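Local coordinates for protein C alpha-dehydrogenase (Sphingobium sp. SYK-6, PDB 4YAC) that binds NADH in a Rossmann-type fold as a short-chain dehydrogenase/reductase and acts as a C alpha-dehydrogenase in bacterial breakdown of lignin beta-aryl ethers, at residues V8-G13 / A69-A74; L20-V25 / C89-V94; A57-R62 / V75-Q80. All blocks are in the same frame, centred on the assembly; numbering follows the deposited sequence.

Interaction 1. Residues V8-G13 / A69-A74; sequences VAFVTG and AAYAAA. With NAI (1,4-dihydronicotinamide adenine dinucleotide), chain B.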
loop_
_atom_site.group_PDB
_atom_site.type_symbol
_atom_site.label_atom_id
_atom_site.label_comp_id
_atom_site.label_asym_id
_atom_site.label_seq_id
_atom_site.Cartn_x
_atom_site.Cartn_y
_atom_site.Cartn_z
ATOM N N VAL A 8 -9.817 6.064 27.418
ATOM C CA VAL A 8 -8.751 5.064 27.379
ATOM C C VAL A 8 -8.038 5.002 26.032
ATOM O O VAL A 8 -8.675 4.846 24.995
ATOM C CB VAL A 8 -9.312 3.669 27.703
ATOM C CG1 VAL A 8 -8.200 2.631 27.750
ATOM C CG2 VAL A 8 -10.058 3.705 29.030
ATOM N N ALA A 9 -6.712 5.099 26.060
ATOM C CA ALA A 9 -5.896 4.986 24.855
ATOM C C ALA A 9 -5.045 3.726 24.904
ATOM O O ALA A 9 -4.537 3.345 25.957
ATOM C CB ALA A 9 -5.011 6.216 24.685
ATOM N N PHE A 10 -4.889 3.091 23.748
ATOM C CA PHE A 10 -4.061 1.904 23.608
ATOM C C PHE A 10 -2.992 2.229 22.573
ATOM O O PHE A 10 -3.304 2.392 21.393
ATOM C CB PHE A 10 -4.922 0.707 23.192
ATOM C CG PHE A 10 -4.233 -0.623 23.305
ATOM C CD1 PHE A 10 -3.425 -1.088 22.281
ATOM C CD2 PHE A 10 -4.420 -1.424 24.421
ATOM C CE1 PHE A 10 -2.799 -2.319 22.375
ATOM C CE2 PHE A 10 -3.799 -2.655 24.521
ATOM C CZ PHE A 10 -2.987 -3.103 23.494
ATOM N N VAL A 11 -1.745 2.353 23.026
ATOM C CA VAL A 11 -0.652 2.837 22.180
ATOM C C VAL A 11 0.394 1.750 21.954
ATOM O O VAL A 11 1.091 1.342 22.884
ATOM C CB VAL A 11 0.033 4.078 22.809
ATOM C CG1 VAL A 11 1.121 4.626 21.886
ATOM C CG2 VAL A 11 -0.996 5.164 23.109
ATOM N N THR A 12 0.523 1.300 20.707
ATOM C CA THR A 12 1.470 0.239 20.384
ATOM C C THR A 12 2.860 0.815 20.139
ATOM O O THR A 12 3.013 1.915 19.596
ATOM C CB THR A 12 1.022 -0.570 19.155
ATOM O OG1 THR A 12 1.168 0.212 17.963
ATOM C CG2 THR A 12 -0.425 -1.013 19.309
ATOM N N GLY A 13 3.873 0.063 20.557
ATOM C CA GLY A 13 5.242 0.527 20.493
ATOM C C GLY A 13 5.534 1.595 21.529
ATOM O O GLY A 13 6.565 2.263 21.458
ATOM N N ALA A 69 -3.558 -13.872 19.469
ATOM C CA ALA A 69 -4.148 -14.329 20.722
ATOM C C ALA A 69 -3.730 -13.413 21.865
ATOM O O ALA A 69 -4.556 -13.002 22.694
ATOM C CB ALA A 69 -3.739 -15.763 21.010
ATOM N N ALA A 70 -2.442 -13.088 21.906
ATOM C CA ALA A 70 -1.916 -12.219 22.952
ATOM C C ALA A 70 -2.478 -10.812 22.819
ATOM O O ALA A 70 -2.687 -10.134 23.819
ATOM C CB ALA A 70 -0.401 -12.189 22.910
ATOM N N TYR A 71 -2.725 -10.373 21.588
ATOM C CA TYR A 71 -3.271 -9.037 21.372
ATOM C C TYR A 71 -4.652 -8.952 22.016
ATOM O O TYR A 71 -4.956 -8.002 22.738
ATOM C CB TYR A 71 -3.344 -8.710 19.875
ATOM C CG TYR A 71 -3.211 -7.234 19.558
ATOM C CD1 TYR A 71 -3.884 -6.277 20.305
ATOM C CD2 TYR A 71 -2.405 -6.798 18.516
ATOM C CE1 TYR A 71 -3.760 -4.931 20.019
ATOM C CE2 TYR A 71 -2.274 -5.447 18.220
ATOM C CZ TYR A 71 -2.954 -4.521 18.980
ATOM O OH TYR A 71 -2.831 -3.180 18.691
ATOM N N ALA A 72 -5.476 -9.966 21.779
ATOM C CA ALA A 72 -6.814 -9.996 22.353
ATOM C C ALA A 72 -6.740 -9.995 23.876
ATOM O O ALA A 72 -7.532 -9.327 24.545
ATOM C CB ALA A 72 -7.568 -11.203 21.866
ATOM N N ALA A 73 -5.783 -10.741 24.418
ATOM C CA ALA A 73 -5.603 -10.809 25.864
ATOM C C ALA A 73 -5.173 -9.455 26.417
ATOM O O ALA A 73 -5.613 -9.049 27.495
ATOM C CB ALA A 73 -4.581 -11.878 26.222
ATOM N N ALA A 74 -4.319 -8.756 25.672
ATOM C CA ALA A 74 -3.804 -7.462 26.103
ATOM C C ALA A 74 -4.904 -6.408 26.116
ATOM O O ALA A 74 -4.935 -5.545 26.991
ATOM C CB ALA A 74 -2.663 -7.015 25.205
HETATM P PA NAI B . 11.734 2.820 18.207
HETATM O O1A NAI B . 12.775 1.730 18.153
HETATM O O2A NAI B . 12.288 4.010 19.011
HETATM O O5B NAI B . 10.429 2.277 18.898
HETATM C C5B NAI B . 9.801 1.149 18.381
HETATM C C4B NAI B . 9.102 0.438 19.462
HETATM O O4B NAI B . 8.201 -0.547 18.853
HETATM C C3B NAI B . 10.035 -0.283 20.318
HETATM O O3B NAI B . 9.748 -0.048 21.690
HETATM C C2B NAI B . 9.870 -1.675 19.981
HETATM O O2B NAI B . 10.181 -2.531 21.097
HETATM C C1B NAI B . 8.481 -1.781 19.588
HETATM N N9A NAI B . 8.196 -2.946 18.796
HETATM C C8A NAI B . 8.888 -3.443 17.733
HETATM N N7A NAI B . 8.300 -4.562 17.277
HETATM C C5A NAI B . 7.192 -4.822 18.040
HETATM C C6A NAI B . 6.200 -5.796 18.070
HETATM N N6A NAI B . 6.181 -6.881 17.140
HETATM N N1A NAI B . 5.219 -5.729 19.012
HETATM C C2A NAI B . 5.185 -4.739 19.924
HETATM N N3A NAI B . 6.121 -3.775 19.925
HETATM C C4A NAI B . 7.125 -3.790 19.013
HETATM O O3 NAI B . 11.357 3.267 16.776
HETATM P PN NAI B . 10.829 4.747 16.456
HETATM O O1N NAI B . 11.932 5.751 16.754
HETATM O O2N NAI B . 10.418 4.834 14.909
HETATM O O5D NAI B . 9.591 5.067 17.330
#
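The rings of Phe10 and Tyr71 lie nearly parallel, their planes 24° apart, yet they are slid so far past each other that they barely overlap, with centroids 5.8 Å apart. The closest approach is oblique to both rings, Phe10 CE1 to Tyr71 CE1 at 3.6 Å. The edge of the Phe10 ring meets the helix backbone: Ala74 O sits near the ring plane, 4.0 Å from Phe10 CE2. The methyl of the same alanine closes on the ring tip, Ala74 CB being 4.3 Å from Phe10 CZ. Phe10 gets there because its CG stands anti to the backbone N (chi1 -167°), which sends the ring out from strand 8-12 to helix 68-81. Tyr71 reaches the other way, and its phenol end, not its CB, brings it close to the strand. There Tyr71 OH packs on the methyl of Thr12, 3.3 Å from CG2, the two side chains meeting at about a right angle. The Thr12 hydroxyl has other work, hydrogen-bonding to the backbone N of Thr91 and of Ala92. Every residue that touches is buried, and the strand and helix run nearly antiparallel, at 151°. Leu65, an NADH-binding residue, packs against both Thr12 and Tyr71, while Gly13 brings its CA to 3.5 Å from O4B of the adenosine ribose of NADH. An apolar layer between the first strand of a parallel sheet and a helix covering it, with the nucleotide at the strand's C-terminal end, is the classical architecture of the Rossmann fold.

Interaction 2. Residues L20-V25 / C89-V94; sequences LGQAKV and CNTAGV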
loop_
_atom_site.group_PDB
_atom_site.type_symbol
_atom_site.label_atom_id
_atom_site.label_comp_id
_atom_site.label_asym_id
_atom_site.label_seq_id
_atom_site.Cartn_x
_atom_site.Cartn_y
_atom_site.Cartn_z
ATOM N N LEU A 20 6.063 6.418 22.251
ATOM C CA LEU A 20 6.218 6.903 23.620
ATOM C C LEU A 20 5.867 8.385 23.683
ATOM O O LEU A 20 5.245 8.844 24.640
ATOM C CB LEU A 20 7.640 6.666 24.126
ATOM C CG LEU A 20 7.996 7.262 25.490
ATOM C CD1 LEU A 20 7.030 6.788 26.562
ATOM C CD2 LEU A 20 9.421 6.899 25.866
ATOM N N GLY A 21 6.259 9.131 22.656
ATOM C CA GLY A 21 5.907 10.534 22.554
ATOM C C GLY A 21 4.403 10.724 22.529
ATOM O O GLY A 21 3.871 11.643 23.152
ATOM N N GLN A 22 3.712 9.847 21.809
ATOM C CA GLN A 22 2.256 9.890 21.766
ATOM C C GLN A 22 1.681 9.579 23.145
ATOM O O GLN A 22 0.802 10.288 23.630
ATOM C CB GLN A 22 1.724 8.911 20.714
ATOM C CG GLN A 22 2.080 9.334 19.292
ATOM C CD GLN A 22 1.692 8.316 18.234
ATOM O OE1 GLN A 22 1.197 7.231 18.542
ATOM N NE2 GLN A 22 1.931 8.660 16.972
ATOM N N ALA A 23 2.200 8.535 23.780
ATOM C CA ALA A 23 1.742 8.133 25.108
ATOM C C ALA A 23 1.894 9.257 26.132
ATOM O O ALA A 23 0.983 9.513 26.928
ATOM C CB ALA A 23 2.501 6.895 25.572
ATOM N N LYS A 24 3.042 9.928 26.115
ATOM C CA LYS A 24 3.314 11.002 27.068
ATOM C C LYS A 24 2.291 12.122 26.949
ATOM O O LYS A 24 1.734 12.583 27.950
ATOM C CB LYS A 24 4.714 11.574 26.854
ATOM C CG LYS A 24 5.841 10.697 27.356
ATOM C CD LYS A 24 7.189 11.384 27.151
ATOM C CE LYS A 24 8.349 10.514 27.607
ATOM N NZ LYS A 24 9.668 11.166 27.366
ATOM N N VAL A 25 2.056 12.564 25.720
ATOM C CA VAL A 25 1.132 13.663 25.461
ATOM C C VAL A 25 -0.294 13.277 25.830
ATOM O O VAL A 25 -1.030 14.082 26.398
ATOM C CB VAL A 25 1.186 14.101 23.979
ATOM C CG1 VAL A 25 0.088 15.113 23.658
ATOM C CG2 VAL A 25 2.552 14.690 23.651
ATOM N N CYS A 89 -3.936 3.657 18.940
ATOM C CA CYS A 89 -2.815 4.247 18.220
ATOM C C CYS A 89 -1.916 3.129 17.718
ATOM O O CYS A 89 -1.122 2.572 18.479
ATOM C CB CYS A 89 -2.023 5.214 19.109
ATOM S SG CYS A 89 -2.967 6.623 19.719
ATOM N N ASN A 90 -2.065 2.791 16.442
ATOM C CA ASN A 90 -1.226 1.784 15.806
ATOM C C ASN A 90 0.064 2.429 15.319
ATOM O O ASN A 90 0.135 2.895 14.183
ATOM C CB ASN A 90 -1.959 1.125 14.635
ATOM C CG ASN A 90 -3.312 0.564 15.024
ATOM O OD1 ASN A 90 -3.412 -0.534 15.568
ATOM N ND2 ASN A 90 -4.366 1.310 14.722
ATOM N N THR A 91 1.083 2.455 16.175
ATOM C CA THR A 91 2.269 3.263 15.915
ATOM C C THR A 91 3.559 2.446 15.874
ATOM O O THR A 91 4.537 2.871 15.258
ATOM C CB THR A 91 2.370 4.384 16.970
ATOM O OG1 THR A 91 1.186 5.185 16.890
ATOM C CG2 THR A 91 3.584 5.280 16.744
ATOM N N ALA A 92 3.562 1.273 16.498
ATOM C CA ALA A 92 4.737 0.405 16.445
ATOM C C ALA A 92 5.131 0.152 15.000
ATOM O O ALA A 92 4.280 -0.005 14.129
ATOM C CB ALA A 92 4.470 -0.910 17.155
ATOM N N GLY A 93 6.430 0.138 14.745
ATOM C CA GLY A 93 6.928 -0.168 13.420
ATOM C C GLY A 93 8.407 -0.460 13.469
ATOM O O GLY A 93 9.100 -0.020 14.386
ATOM N N VAL A 94 8.886 -1.207 12.480
ATOM C CA VAL A 94 10.306 -1.512 12.353
ATOM C C VAL A 94 10.782 -1.200 10.944
ATOM O O VAL A 94 9.972 -1.009 10.036
ATOM C CB VAL A 94 10.602 -2.989 12.668
ATOM C CG1 VAL A 94 10.171 -3.324 14.086
ATOM C CG2 VAL A 94 9.902 -3.906 11.667
#
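Across this contact the backbones of Gln22 and Cys89 remain 8.4 Å apart at their CA atoms, helix 17-28 lying over the end of strand 87-90, and the long side chain of Gln22 spans the gap to Thr91. The setting is the Rossmann fold of the short-chain dehydrogenases: the helix is the one that follows the first strand and its glycine-containing turn, and 87-90 is the strand beside that first one in the parallel sheet. Gln22 leaves the helix with CG beside the backbone N (chi1 -68°) and runs on extended, so that its amide is delivered to Thr91, whose side chain comes from the opposite direction. Here Thr91 OG1 donates a short hydrogen bond to Gln22 OE1, 2.6 Å long. The rest of the threonine supports the same amide, for its methyl CG2 lies 3.8 Å from Gln22 NE2. Cys89 adds a modest van der Waals contact, its CB 3.8 Å from Gln22 OE1. All three residues are buried, so the hydrogen bond satisfies polar atoms inside the protein. Thr142 of the next strand, 137-142, extends the network: its hydroxyl is hydrogen-bonded to that of Thr91 and weakly to the amide nitrogen of Gln22. Thr91 begins the loop that carries Val94, a residue of the NADH pocket, and on the helix side Val18 precedes Gln22 by one turn. At Gln22 OE1 the donor arrives at a C=O...donor angle of 122°, tilted 16° from the carbonyl plane.

Interaction 3. Residues A57-R62 / V75-Q80; sequences AVHPVR and VDEAEQ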
loop_
_atom_site.group_PDB
_atom_site.type_symbol
_atom_site.label_atom_id
_atom_site.label_comp_id
_atom_site.label_asym_id
_atom_site.label_seq_id
_atom_site.Cartn_x
_atom_site.Cartn_y
_atom_site.Cartn_z
ATOM N N ALA A 57 -2.207 8.195 34.654
ATOM C CA ALA A 57 -2.669 6.823 34.738
ATOM C C ALA A 57 -2.132 6.093 33.519
ATOM O O ALA A 57 -2.675 6.233 32.425
ATOM C CB ALA A 57 -4.182 6.752 34.782
ATOM N N VAL A 58 -1.057 5.337 33.718
ATOM C CA VAL A 58 -0.452 4.558 32.647
ATOM C C VAL A 58 -0.259 3.110 33.083
ATOM O O VAL A 58 0.246 2.840 34.177
ATOM C CB VAL A 58 0.908 5.145 32.206
ATOM C CG1 VAL A 58 1.556 4.289 31.115
ATOM C CG2 VAL A 58 0.731 6.573 31.716
ATOM N N HIS A 59 -0.670 2.193 32.212
ATOM C CA HIS A 59 -0.555 0.766 32.459
ATOM C C HIS A 59 0.270 0.108 31.352
ATOM O O HIS A 59 -0.115 0.171 30.191
ATOM C CB HIS A 59 -1.929 0.105 32.524
ATOM C CG HIS A 59 -1.861 -1.374 32.733
ATOM N ND1 HIS A 59 -1.544 -1.938 33.950
ATOM C CD2 HIS A 59 -2.028 -2.405 31.871
ATOM C CE1 HIS A 59 -1.541 -3.254 33.834
ATOM N NE2 HIS A 59 -1.833 -3.564 32.583
ATOM N N PRO A 60 1.398 -0.525 31.706
ATOM C CA PRO A 60 2.211 -1.230 30.710
ATOM C C PRO A 60 1.718 -2.650 30.461
ATOM O O PRO A 60 1.231 -3.298 31.389
ATOM C CB PRO A 60 3.594 -1.244 31.353
ATOM C CG PRO A 60 3.297 -1.364 32.804
ATOM C CD PRO A 60 2.020 -0.582 33.043
ATOM N N VAL A 61 1.837 -3.120 29.223
ATOM C CA VAL A 61 1.590 -4.520 28.919
ATOM C C VAL A 61 2.599 -4.981 27.884
ATOM O O VAL A 61 2.746 -4.358 26.832
ATOM C CB VAL A 61 0.153 -4.763 28.405
ATOM C CG1 VAL A 61 -0.149 -3.931 27.157
ATOM C CG2 VAL A 61 -0.075 -6.247 28.136
ATOM N N ARG A 62 3.312 -6.064 28.178
ATOM C CA ARG A 62 4.265 -6.586 27.207
ATOM C C ARG A 62 3.522 -7.419 26.175
ATOM O O ARG A 62 2.870 -8.409 26.512
ATOM C CB ARG A 62 5.359 -7.418 27.870
ATOM C CG ARG A 62 6.573 -7.588 26.971
ATOM C CD ARG A 62 7.420 -8.781 27.368
ATOM N NE ARG A 62 6.786 -10.046 27.014
ATOM C CZ ARG A 62 6.724 -10.533 25.778
ATOM N NH1 ARG A 62 7.252 -9.857 24.763
ATOM N NH2 ARG A 62 6.128 -11.695 25.551
ATOM N N VAL A 75 -5.806 -6.475 25.145
ATOM C CA VAL A 75 -6.920 -5.541 25.106
ATOM C C VAL A 75 -7.921 -5.881 26.212
ATOM O O VAL A 75 -8.491 -4.983 26.828
ATOM C CB VAL A 75 -7.606 -5.536 23.728
ATOM C CG1 VAL A 75 -8.865 -4.693 23.750
ATOM C CG2 VAL A 75 -6.651 -4.995 22.678
ATOM N N ASP A 76 -8.132 -7.170 26.473
ATOM C CA ASP A 76 -8.939 -7.581 27.625
ATOM C C ASP A 76 -8.396 -6.948 28.896
ATOM O O ASP A 76 -9.145 -6.400 29.708
ATOM C CB ASP A 76 -8.935 -9.097 27.794
ATOM C CG ASP A 76 -9.845 -9.810 26.823
ATOM O OD1 ASP A 76 -10.439 -9.165 25.931
ATOM O OD2 ASP A 76 -9.955 -11.040 26.967
ATOM N N GLU A 77 -7.080 -7.051 29.060
ATOM C CA GLU A 77 -6.386 -6.501 30.217
ATOM C C GLU A 77 -6.625 -4.998 30.329
ATOM O O GLU A 77 -6.890 -4.480 31.418
ATOM C CB GLU A 77 -4.889 -6.805 30.126
ATOM C CG GLU A 77 -4.097 -6.406 31.359
ATOM C CD GLU A 77 -2.631 -6.791 31.263
ATOM O OE1 GLU A 77 -2.337 -7.959 30.933
ATOM O OE2 GLU A 77 -1.773 -5.923 31.518
ATOM N N ALA A 78 -6.548 -4.306 29.197
ATOM C CA ALA A 78 -6.826 -2.876 29.157
ATOM C C ALA A 78 -8.227 -2.579 29.686
ATOM O O ALA A 78 -8.428 -1.623 30.433
ATOM C CB ALA A 78 -6.675 -2.349 27.741
ATOM N N GLU A 79 -9.191 -3.408 29.304
ATOM C CA GLU A 79 -10.578 -3.206 29.712
ATOM C C GLU A 79 -10.774 -3.463 31.204
ATOM O O GLU A 79 -11.583 -2.795 31.857
ATOM C CB GLU A 79 -11.505 -4.108 28.896
ATOM C CG GLU A 79 -11.511 -3.777 27.412
ATOM C CD GLU A 79 -12.319 -4.756 26.582
ATOM O OE1 GLU A 79 -12.738 -5.803 27.120
ATOM O OE2 GLU A 79 -12.534 -4.474 25.385
ATOM N N GLN A 80 -10.041 -4.430 31.744
ATOM C CA GLN A 80 -10.140 -4.750 33.163
ATOM C C GLN A 80 -9.495 -3.668 34.013
ATOM O O GLN A 80 -9.986 -3.336 35.090
ATOM C CB GLN A 80 -9.484 -6.100 33.464
ATOM C CG GLN A 80 -10.287 -7.308 33.004
ATOM C CD GLN A 80 -11.712 -7.297 33.527
ATOM O OE1 GLN A 80 -11.950 -7.035 34.706
ATOM N NE2 GLN A 80 -12.667 -7.567 32.646
#
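A histidine on the outermost strand of the sheet and a glutamate on the helix packed over it share one short, nearly straight hydrogen bond, His59 NE2 to Glu77 OE2, 2.6 Å long with an N-H...acceptor angle of 170°. The oxygen lies at the ring edge, only 5° out of the imidazole plane, but the carboxylate itself is turned 76° from the ring. It accepts through its anti lone pair, the one facing away from OE1. Glu77 makes the reach with CG anti to the backbone N and the chain extended beyond it. Val61, two residues along the strand from His59, lies alongside the carboxylate, the two side chains pointing opposite ways, with Val61 CG2 3.8 Å from Glu77 OE2. Val61 also packs on Val35 and Ala37 of the neighbouring strand 33-38, and Ala78 also rests on Val35. The strand and helix axes are 9.8 Å apart and run nearly antiparallel, as in a beta-alpha unit. With the pair at the partly exposed border of this layer, the carboxylate would favour a protonated imidazole, although solvent probably weakens that effect.

The three contacts belong to one Rossmann-type domain and meet on its parallel sheet. Interactions 1 and 3 share helix 68-81 and are centred 7 Å apart; apolar side chains join them, with Ala74 CB 4.0 Å from Val61 CG2 and Phe10 CD2 4.1 Å from Ala78 CB. Interaction 2 is joined to interaction 1 through neighbouring strands, where a probable hydrogen bond of 2.8 Å links Phe10 O to Cys89 N. Interactions 2 and 3 do not touch, their nearest atoms being about 6 Å apart. Toward NADH the first two supply pocket residues, Gly13 and Val94, whereas in interaction 3 the side chain of Val61 remains about 9 Å from the ligand.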